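Local coordinates for protein probable aminotransferase (Pseudomonas aeruginosa, PDB 5YKR) that is a probable aminotransferase of class III, a family of pyridoxal-phosphate-dependent enzymes, whose specific function is not established, at residues A[114-119]-A[335-340]; A[135-140]-A[328-333]; A[14-19]-A[413-418]; A[18-23]-A[54-59]. One frame throughout, in Å; residues are numbered along the deposited sequence.

Contact 1: residues A[114-119]-A[335-340]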
# COMPACT_ATOMS: atom_id res chain seq x y z
N THR A 114 3.92 -10.96 16.07
CA THR A 114 5.07 -11.74 16.55
C THR A 114 5.79 -11.00 17.66
O THR A 114 5.44 -9.86 17.98
CB THR A 114 6.05 -12.04 15.43
OG1 THR A 114 6.61 -10.78 15.01
CG2 THR A 114 5.36 -12.74 14.25
N GLU A 115 6.82 -11.59 18.25
CA GLU A 115 7.56 -10.89 19.29
C GLU A 115 8.21 -9.60 18.79
O GLU A 115 8.43 -8.68 19.57
CB GLU A 115 8.61 -11.81 19.94
CG GLU A 115 7.98 -12.87 20.82
CD GLU A 115 8.96 -13.87 21.37
OE1 GLU A 115 10.09 -14.00 20.87
OE2 GLU A 115 8.59 -14.52 22.34
N ASP A 116 8.44 -9.49 17.48
CA ASP A 116 9.04 -8.26 16.97
C ASP A 116 8.09 -7.09 17.16
O ASP A 116 8.53 -5.95 17.29
CB ASP A 116 9.40 -8.39 15.51
CG ASP A 116 10.55 -9.37 15.24
OD1 ASP A 116 11.38 -9.53 16.15
OD2 ASP A 116 10.65 -9.89 14.09
N SER A 117 6.78 -7.33 17.19
CA SER A 117 5.85 -6.22 17.45
C SER A 117 6.03 -5.60 18.83
O SER A 117 5.85 -4.38 19.00
CB SER A 117 4.40 -6.65 17.26
OG SER A 117 3.95 -7.58 18.22
N LEU A 118 6.38 -6.44 19.80
CA LEU A 118 6.60 -5.93 21.16
C LEU A 118 7.79 -4.95 21.14
O LEU A 118 7.67 -3.84 21.68
CB LEU A 118 6.88 -7.09 22.13
CG LEU A 118 5.72 -7.96 22.48
CD1 LEU A 118 6.25 -9.29 23.03
CD2 LEU A 118 4.86 -7.28 23.50
N TRP A 119 8.90 -5.36 20.52
CA TRP A 119 10.08 -4.56 20.51
C TRP A 119 9.88 -3.26 19.74
O TRP A 119 10.24 -2.16 20.18
CB TRP A 119 11.24 -5.39 19.98
CG TRP A 119 12.56 -4.69 20.12
CD1 TRP A 119 13.45 -4.91 21.13
CD2 TRP A 119 13.12 -3.66 19.30
NE1 TRP A 119 14.52 -4.07 20.97
CE2 TRP A 119 14.36 -3.34 19.82
CE3 TRP A 119 12.71 -3.04 18.14
CZ2 TRP A 119 15.17 -2.33 19.28
CZ3 TRP A 119 13.54 -2.08 17.57
CH2 TRP A 119 14.74 -1.73 18.13
N GLN A 335 7.34 -7.31 7.68
CA GLN A 335 7.57 -5.89 7.89
C GLN A 335 8.16 -5.61 9.26
O GLN A 335 9.11 -4.85 9.40
CB GLN A 335 6.26 -5.09 7.82
CG GLN A 335 5.63 -4.95 6.42
CD GLN A 335 4.32 -4.15 6.57
OE1 GLN A 335 3.53 -4.42 7.50
NE2 GLN A 335 4.11 -3.15 5.74
N LEU A 336 7.59 -6.24 10.29
CA LEU A 336 8.03 -5.96 11.64
C LEU A 336 9.49 -6.44 11.88
O LEU A 336 10.26 -5.78 12.59
CB LEU A 336 7.07 -6.58 12.67
CG LEU A 336 5.92 -5.66 13.12
CD1 LEU A 336 6.44 -4.48 13.93
CD2 LEU A 336 5.07 -5.13 11.98
N ALA A 337 9.85 -7.58 11.30
CA ALA A 337 11.23 -8.05 11.41
C ALA A 337 12.22 -7.04 10.77
O ALA A 337 13.28 -6.74 11.32
CB ALA A 337 11.38 -9.40 10.76
N ALA A 338 11.85 -6.55 9.58
CA ALA A 338 12.70 -5.59 8.89
C ALA A 338 12.79 -4.27 9.63
O ALA A 338 13.86 -3.65 9.67
CB ALA A 338 12.21 -5.38 7.46
N MET A 339 11.68 -3.80 10.17
CA MET A 339 11.67 -2.57 10.98
C MET A 339 12.55 -2.72 12.22
O MET A 339 13.27 -1.78 12.61
CB MET A 339 10.25 -2.18 11.45
CG MET A 339 9.38 -1.73 10.34
SD MET A 339 7.76 -1.28 11.08
CE MET A 339 6.98 -0.93 9.49
N ARG A 340 12.46 -3.87 12.89
CA ARG A 340 13.24 -4.07 14.09
C ARG A 340 14.72 -3.96 13.75
O ARG A 340 15.47 -3.24 14.43
CB ARG A 340 12.91 -5.39 14.75
CG ARG A 340 13.79 -5.71 15.94
CD ARG A 340 13.28 -6.89 16.66
NE ARG A 340 14.03 -7.14 17.89
CZ ARG A 340 13.67 -8.02 18.81
NH1 ARG A 340 12.59 -8.80 18.62
NH2 ARG A 340 14.37 -8.08 19.92
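D116 and W119 meet R340 in a polar and aromatic helix-to-helix contact, in a partly buried place beside the second subunit, between the first turn of helix 115-128 and helix 333-346. The two short segments run in roughly the same direction, their axes 41° apart and 8.8 Å at closest approach. R340 NH1 donates to D116 OD1 over 2.8 Å, forming a salt bridge. This is the sole hydrogen bond across the segments: OD1 is met nearly along its C-O axis, and the carboxylate and guanidinium planes stand 86° apart. The other oxygen, D116 OD2, rests instead against the backbone, 3.3 Å from A337 CA.

T114 is the N-cap of helix 115-128, its OG1 accepting a weak bond from D116 N. This helix start lies at the subunit interface of the class-III aminotransferase dimer: S117 OG donates to T114 O, 2.7 Å away, and accepts from N37 ND2 of the second subunit. L336 CD1 packs on S117 CA at 4.0 Å.

The R340 chain, extended from CG to NE with CG anti to the backbone N, passes over one face of the W119 indole. The arrangement is an offset parallel stack with off-centre cation-pi character: group centres lie 4.1 Å apart, the planes 11° from each other, and NE sits 3.6 Å from W119 CG. Nearer the backbone, R340 CG makes a CH-pi contact over the six-membered ring, 3.6 Å from W119 CE3.

Contact 2: residues A[135-140]-A[328-333]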
# COMPACT_ATOMS: atom_id res chain seq x y z
N VAL A 135 0.82 0.27 11.79
CA VAL A 135 1.60 0.03 10.56
C VAL A 135 0.70 -0.06 9.37
O VAL A 135 -0.40 -0.64 9.46
CB VAL A 135 2.41 -1.27 10.69
CG1 VAL A 135 3.22 -1.60 9.45
CG2 VAL A 135 3.28 -1.24 11.90
N THR A 136 1.13 0.50 8.27
CA THR A 136 0.46 0.41 6.97
C THR A 136 1.42 -0.19 5.91
O THR A 136 2.60 -0.44 6.21
CB THR A 136 -0.04 1.76 6.50
OG1 THR A 136 1.11 2.57 6.24
CG2 THR A 136 -1.00 2.41 7.48
N THR A 137 0.95 -0.31 4.68
CA THR A 137 1.85 -0.74 3.56
C THR A 137 2.45 0.41 2.78
O THR A 137 3.18 0.15 1.83
CB THR A 137 1.13 -1.76 2.66
OG1 THR A 137 -0.06 -1.20 2.14
CG2 THR A 137 0.79 -3.02 3.41
N SER A 138 2.16 1.64 3.16
CA SER A 138 2.79 2.83 2.49
C SER A 138 2.53 4.10 3.29
O SER A 138 1.57 4.21 4.03
CB SER A 138 2.19 3.03 1.11
OG SER A 138 0.82 3.44 1.17
N ALA A 139 3.39 5.09 3.08
CA ALA A 139 3.18 6.40 3.65
C ALA A 139 1.85 7.00 3.19
O ALA A 139 1.15 7.63 3.96
CB ALA A 139 4.32 7.34 3.34
N THR A 140 1.52 6.81 1.91
CA THR A 140 0.21 7.27 1.45
C THR A 140 -0.91 6.75 2.34
O THR A 140 -1.80 7.54 2.76
CB THR A 140 -0.05 6.80 0.01
OG1 THR A 140 0.85 7.46 -0.89
CG2 THR A 140 -1.46 7.10 -0.40
N THR A 328 -4.70 -5.90 4.33
CA THR A 328 -4.49 -7.31 4.67
C THR A 328 -3.06 -7.66 5.04
O THR A 328 -2.83 -8.49 5.93
CB THR A 328 -5.03 -8.20 3.56
OG1 THR A 328 -6.40 -7.83 3.24
CG2 THR A 328 -4.94 -9.68 3.92
N LEU A 329 -2.08 -7.03 4.39
CA LEU A 329 -0.69 -7.29 4.63
C LEU A 329 -0.05 -6.21 5.50
O LEU A 329 1.16 -6.22 5.76
CB LEU A 329 0.11 -7.53 3.36
CG LEU A 329 -0.08 -8.93 2.77
CD1 LEU A 329 -1.42 -9.13 2.13
CD2 LEU A 329 1.00 -9.29 1.77
N ALA A 330 -0.86 -5.26 5.98
CA ALA A 330 -0.31 -4.24 6.88
C ALA A 330 0.05 -4.82 8.25
O ALA A 330 -0.72 -5.56 8.85
CB ALA A 330 -1.31 -3.14 7.05
N GLY A 331 1.19 -4.40 8.78
CA GLY A 331 1.62 -4.84 10.07
C GLY A 331 2.03 -6.29 10.13
O GLY A 331 1.87 -6.93 11.19
N ASN A 332 2.51 -6.84 9.01
CA ASN A 332 2.82 -8.25 8.97
C ASN A 332 4.18 -8.61 9.58
O ASN A 332 5.02 -7.76 9.83
CB ASN A 332 2.58 -8.86 7.58
CG ASN A 332 3.60 -8.61 6.55
OD1 ASN A 332 4.73 -8.22 6.79
ND2 ASN A 332 3.16 -8.91 5.30
N ALA A 333 4.38 -9.91 9.80
CA ALA A 333 5.59 -10.36 10.48
C ALA A 333 6.87 -9.95 9.74
O ALA A 333 7.87 -9.58 10.35
CB ALA A 333 5.52 -11.88 10.63
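With V135 CG1 turned anti to its backbone N (chi1 179°), the V135 side chain lies against G331, and with T137 CG2 anti to its carbonyl carbon, that methyl faces A330. V135 CG1 comes within 3.5 Å of G331 N, and V135 CB within 3.7 Å of G331 CA, so the valine packs on bare backbone. T137 CG2 touches the preceding peptide, L329-A330, 3.8 Å from A330 N. From the other side, the A330 methyl rests against the end of strand 132-136: A330 CB is 3.6 Å from V135 O and 4.0 Å from T136 CA.

No hydrogen bond joins the two segments; the fit is van der Waals and wholly buried. The 328-333 side is a type II beta turn from L329 to N332, in which G331 takes the positive phi (70°) of the third position. T136 points away from the loop, and its OG1 donates to S138 O at 2.8 Å, spanning the bend between strand 132-136 and helix 139-154. That helix brings T140 OG1 to OP3 of the LLP at position 286, while T328 OG1 bonds the LLP of the second subunit, an arrangement typical of the dimeric fold-type-I cofactor site, built at the subunit interface.

Contact 3: residues A[14-19]-A[413-418]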
# COMPACT_ATOMS: atom_id res chain seq x y z
N THR A 14 21.32 20.91 -26.96
CA THR A 14 22.40 20.27 -27.71
C THR A 14 23.11 19.19 -26.87
O THR A 14 23.33 18.07 -27.33
CB THR A 14 23.42 21.32 -28.20
OG1 THR A 14 22.73 22.20 -29.09
CG2 THR A 14 24.59 20.69 -28.94
N LEU A 15 23.45 19.54 -25.65
CA LEU A 15 24.09 18.59 -24.74
C LEU A 15 23.18 17.44 -24.44
O LEU A 15 23.61 16.32 -24.44
CB LEU A 15 24.53 19.30 -23.44
CG LEU A 15 25.26 18.39 -22.44
CD1 LEU A 15 26.45 17.73 -23.08
CD2 LEU A 15 25.64 19.16 -21.20
N PHE A 16 21.90 17.73 -24.22
CA PHE A 16 20.94 16.69 -23.88
C PHE A 16 20.81 15.69 -25.01
O PHE A 16 20.84 14.51 -24.79
CB PHE A 16 19.59 17.30 -23.52
CG PHE A 16 18.56 16.31 -22.99
CD1 PHE A 16 18.89 15.38 -22.02
CD2 PHE A 16 17.22 16.37 -23.41
CE1 PHE A 16 17.93 14.49 -21.54
CE2 PHE A 16 16.28 15.48 -22.92
CZ PHE A 16 16.63 14.55 -21.98
N LYS A 17 20.66 16.18 -26.24
CA LYS A 17 20.60 15.26 -27.39
C LYS A 17 21.85 14.38 -27.53
O LYS A 17 21.75 13.20 -27.83
CB LYS A 17 20.42 16.03 -28.69
CG LYS A 17 19.00 16.13 -29.17
CD LYS A 17 18.95 16.89 -30.51
CE LYS A 17 19.71 16.18 -31.64
NZ LYS A 17 18.87 15.77 -32.80
N ARG A 18 23.03 14.97 -27.35
CA ARG A 18 24.27 14.20 -27.38
C ARG A 18 24.28 13.14 -26.28
O ARG A 18 24.68 12.00 -26.52
CB ARG A 18 25.49 15.13 -27.21
CG ARG A 18 26.81 14.44 -27.45
CD ARG A 18 27.99 15.43 -27.31
NE ARG A 18 28.28 16.01 -25.98
CZ ARG A 18 28.55 15.33 -24.85
NH1 ARG A 18 28.47 14.03 -24.79
NH2 ARG A 18 28.85 15.98 -23.74
N GLU A 19 23.81 13.49 -25.09
CA GLU A 19 23.81 12.56 -23.96
C GLU A 19 22.76 11.45 -24.15
O GLU A 19 22.94 10.32 -23.72
CB GLU A 19 23.63 13.33 -22.64
CG GLU A 19 24.84 14.19 -22.28
CD GLU A 19 26.10 13.38 -22.09
OE1 GLU A 19 26.05 12.34 -21.44
OE2 GLU A 19 27.17 13.79 -22.61
N LEU A 413 21.11 17.49 -16.65
CA LEU A 413 22.06 17.30 -15.55
C LEU A 413 22.01 15.86 -15.08
O LEU A 413 23.05 15.25 -14.85
CB LEU A 413 21.73 18.25 -14.39
CG LEU A 413 21.91 19.77 -14.59
CD1 LEU A 413 21.58 20.53 -13.33
CD2 LEU A 413 23.26 20.08 -15.10
N HIS A 414 20.80 15.32 -14.91
CA HIS A 414 20.67 13.97 -14.43
C HIS A 414 21.27 12.96 -15.40
O HIS A 414 21.95 12.01 -14.97
CB HIS A 414 19.22 13.59 -14.19
CG HIS A 414 18.59 14.18 -12.97
ND1 HIS A 414 18.25 15.50 -12.81
CD2 HIS A 414 18.18 13.57 -11.83
CE1 HIS A 414 17.70 15.68 -11.61
NE2 HIS A 414 17.64 14.53 -11.01
N LEU A 415 21.06 13.16 -16.70
CA LEU A 415 21.58 12.20 -17.67
C LEU A 415 23.10 12.29 -17.83
O LEU A 415 23.76 11.27 -17.99
CB LEU A 415 20.91 12.43 -19.04
CG LEU A 415 21.24 11.40 -20.13
CD1 LEU A 415 20.92 9.98 -19.68
CD2 LEU A 415 20.49 11.74 -21.40
N TYR A 416 23.64 13.51 -17.79
CA TYR A 416 25.10 13.69 -17.86
C TYR A 416 25.76 12.90 -16.74
O TYR A 416 26.75 12.18 -16.97
CB TYR A 416 25.42 15.17 -17.77
CG TYR A 416 26.87 15.51 -18.04
CD1 TYR A 416 27.81 15.37 -17.05
CD2 TYR A 416 27.28 15.94 -19.30
CE1 TYR A 416 29.14 15.71 -17.27
CE2 TYR A 416 28.60 16.26 -19.54
CZ TYR A 416 29.53 16.12 -18.50
OH TYR A 416 30.84 16.42 -18.71
N LEU A 417 25.21 13.00 -15.53
CA LEU A 417 25.75 12.27 -14.39
C LEU A 417 25.57 10.76 -14.55
O LEU A 417 26.48 9.97 -14.29
CB LEU A 417 25.18 12.79 -13.08
CG LEU A 417 26.08 13.83 -12.43
CD1 LEU A 417 26.15 15.10 -13.27
CD2 LEU A 417 25.64 14.20 -11.07
N LEU A 418 24.38 10.35 -14.98
CA LEU A 418 24.10 8.90 -15.16
C LEU A 418 25.09 8.24 -16.12
O LEU A 418 25.69 7.19 -15.83
CB LEU A 418 22.64 8.72 -15.64
CG LEU A 418 22.14 7.29 -15.84
CD1 LEU A 418 20.61 7.24 -15.66
CD2 LEU A 418 22.59 6.63 -17.14
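E19 reaches across to L415 and Y416, and its path from CB to carboxylate maps most of this helix pair. E19 CB packs on the leucine, 3.7 Å from L415 CD2, and that same methyl lies 3.6 Å from the backbone E19 C. The chain then bends at chi2 (-61°), which brings CD to Y416, 4.0 Å from its CD2. At the tip the oxygens part: OE1 lies 3.9 Å from Y416 CA, and OE2 lies 3.9 Å from Y416 CD2, with carboxylate and ring planes 47° apart. These are packing contacts. The charge itself is met elsewhere, OE1 by R420 and N419 just past the end of helix 407-418, and OE2 by R22 on its own helix. A buried carboxylate so surrounded by arginines would probably stay ionised.

Apolar groups extend the contact toward the start of helix 9-26. L15 CD2 meets Y416 CD2 from the other side of the ring plane, 4.1 Å away, and F16 CE1 touches L415 CD2 at 3.8 Å, the two side chains crossing at about a right angle. The phenol end of Y416 is held by a hydrogen bond from OH to E455 of helix 439-456, a helix that L15 also touches through L456.

The short axes approach to 9.6 Å at 39°, and no hydrogen bond crosses between them. The result is a packed helical layer in which N-terminal helix 9-26 lies against the late helices 407-418 and 439-456, consistent with the small domain of class-III aminotransferases, where the chain's two ends come together.

Contact 4: residues A[18-23]-A[54-59]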
# COMPACT_ATOMS: atom_id res chain seq x y z
N ARG A 18 23.03 14.97 -27.35
CA ARG A 18 24.27 14.20 -27.38
C ARG A 18 24.28 13.14 -26.28
O ARG A 18 24.68 12.00 -26.52
CB ARG A 18 25.49 15.13 -27.21
CG ARG A 18 26.81 14.44 -27.45
CD ARG A 18 27.99 15.43 -27.31
NE ARG A 18 28.28 16.01 -25.98
CZ ARG A 18 28.55 15.33 -24.85
NH1 ARG A 18 28.47 14.03 -24.79
NH2 ARG A 18 28.85 15.98 -23.74
N GLU A 19 23.81 13.49 -25.09
CA GLU A 19 23.81 12.56 -23.96
C GLU A 19 22.76 11.45 -24.15
O GLU A 19 22.94 10.32 -23.72
CB GLU A 19 23.63 13.33 -22.64
CG GLU A 19 24.84 14.19 -22.28
CD GLU A 19 26.10 13.38 -22.09
OE1 GLU A 19 26.05 12.34 -21.44
OE2 GLU A 19 27.17 13.79 -22.61
N LEU A 20 21.66 11.76 -24.84
CA LEU A 20 20.68 10.72 -25.18
C LEU A 20 21.28 9.70 -26.14
O LEU A 20 21.07 8.49 -25.96
CB LEU A 20 19.39 11.33 -25.75
CG LEU A 20 18.47 12.02 -24.75
CD1 LEU A 20 17.44 12.87 -25.50
CD2 LEU A 20 17.80 11.01 -23.80
N ARG A 21 22.07 10.17 -27.12
CA ARG A 21 22.77 9.24 -28.00
C ARG A 21 23.80 8.41 -27.24
O ARG A 21 23.84 7.18 -27.40
CB ARG A 21 23.42 9.98 -29.17
CG ARG A 21 24.06 9.09 -30.18
CD ARG A 21 24.33 9.86 -31.49
NE ARG A 21 25.06 11.12 -31.31
CZ ARG A 21 26.37 11.22 -31.04
NH1 ARG A 21 27.15 10.13 -30.91
NH2 ARG A 21 26.91 12.43 -30.89
N ARG A 22 24.58 9.07 -26.36
CA ARG A 22 25.54 8.38 -25.49
C ARG A 22 24.82 7.35 -24.62
O ARG A 22 25.31 6.26 -24.43
CB ARG A 22 26.27 9.40 -24.60
CG ARG A 22 27.41 8.89 -23.74
CD ARG A 22 28.03 9.98 -22.81
NE ARG A 22 28.64 11.05 -23.53
CZ ARG A 22 29.85 10.98 -24.11
NH1 ARG A 22 30.57 9.85 -24.08
NH2 ARG A 22 30.34 12.00 -24.77
N PHE A 23 23.62 7.68 -24.13
CA PHE A 23 22.88 6.77 -23.28
C PHE A 23 22.54 5.47 -24.07
O PHE A 23 22.67 4.34 -23.56
CB PHE A 23 21.63 7.43 -22.74
CG PHE A 23 20.77 6.49 -21.97
CD1 PHE A 23 19.87 5.65 -22.62
CD2 PHE A 23 20.92 6.38 -20.60
CE1 PHE A 23 19.11 4.75 -21.90
CE2 PHE A 23 20.17 5.46 -19.87
CZ PHE A 23 19.26 4.64 -20.53
N PRO A 54 15.95 9.96 -17.00
CA PRO A 54 16.29 10.64 -18.24
C PRO A 54 16.99 9.54 -19.12
O PRO A 54 17.45 8.51 -18.64
CB PRO A 54 17.22 11.69 -17.75
CG PRO A 54 17.95 11.04 -16.64
CD PRO A 54 16.89 10.25 -15.91
N GLY A 55 17.09 9.73 -20.36
CA GLY A 55 17.49 8.59 -21.14
C GLY A 55 16.27 7.96 -21.72
O GLY A 55 15.13 8.17 -21.28
N ASN A 56 16.50 7.14 -22.70
CA ASN A 56 15.41 6.66 -23.49
C ASN A 56 14.72 5.43 -22.91
O ASN A 56 13.63 5.09 -23.34
CB ASN A 56 15.90 6.47 -24.90
CG ASN A 56 16.15 7.80 -25.61
OD1 ASN A 56 15.31 8.72 -25.56
ND2 ASN A 56 17.28 7.92 -26.29
N CYS A 57 15.28 4.86 -21.86
CA CYS A 57 14.60 3.81 -21.10
C CYS A 57 15.17 3.75 -19.69
O CYS A 57 16.29 4.22 -19.46
CB CYS A 57 14.82 2.43 -21.76
SG CYS A 57 16.57 1.94 -21.90
N PRO A 58 14.42 3.16 -18.73
CA PRO A 58 15.01 2.92 -17.43
C PRO A 58 16.11 1.85 -17.52
O PRO A 58 16.02 0.89 -18.30
CB PRO A 58 13.85 2.38 -16.58
CG PRO A 58 12.88 1.89 -17.54
CD PRO A 58 13.00 2.74 -18.76
N LEU A 59 17.15 2.04 -16.71
CA LEU A 59 18.16 0.98 -16.57
C LEU A 59 17.55 -0.26 -15.91
O LEU A 59 16.79 -0.13 -14.96
CB LEU A 59 19.30 1.49 -15.71
CG LEU A 59 20.08 2.73 -16.14
CD1 LEU A 59 21.01 3.13 -15.01
CD2 LEU A 59 20.81 2.45 -17.44
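F23 of helix 9-26 packs on G55 through a CH-pi contact and meets C57 in an edge-on sulfur-aromatic one, where the helix lies on the irregular loop between helix 28-37 and strand 61-65. With CG anti to the backbone N (chi1 174°), the phenyl projects from the helix toward the loop. G55 CA lies over the centre of one face, 4.0 Å from the ring centroid and 9° off the ring normal, which brings the ring directly onto backbone. A CB at G55 would point at the ring and clash with F23 CE2, so the close approach depends on the residue being glycine.

Around the rest of the ring, C57 contributes two different groups. Its sulfur stands at the edge, in the ring plane, with SG 3.8 Å from F23 CE1. Its carbonyl comes obliquely, C57 O being 3.2 Å from F23 CZ. L59 CD2 adds an apolar contact to F23 CE2 at 3.9 Å, and L415 and L418 of helix 407-418 pack on the phenylalanine as well.

One turn earlier L20 extends the seam, beside P316 of the second subunit. N56 flanks it: its ND2 bonds D24 OD1 on the helix, while its OD1 lies 3.8 Å from L20 CD2. The same methyl, L20 CD2, rests 3.6 Å from G55 CA.

Contacts 3 and 4 form one assembly: both use helix 9-26, share R18 and E19, and have centres 8 Å apart, with L415 CD2 3.6 Å from L20 N. Contacts 1 and 2 form the other pair, joined by a probable hydrogen bond from Q335 NE2 to T136 O. Contacts 1 and 3 lie on opposite sides of the chain's centre, about 28 Å between their nearest atoms. Contacts 2, 3 and 4 are buried and cross by packing alone: methyl on backbone in 2, aliphatic and aromatic groups with a buried carboxylate in 3, whose ion pairs lie outside the crossing, ring on glycine in 4. Contact 1, partly buried, alone adds a salt bridge and a cation-pi stack.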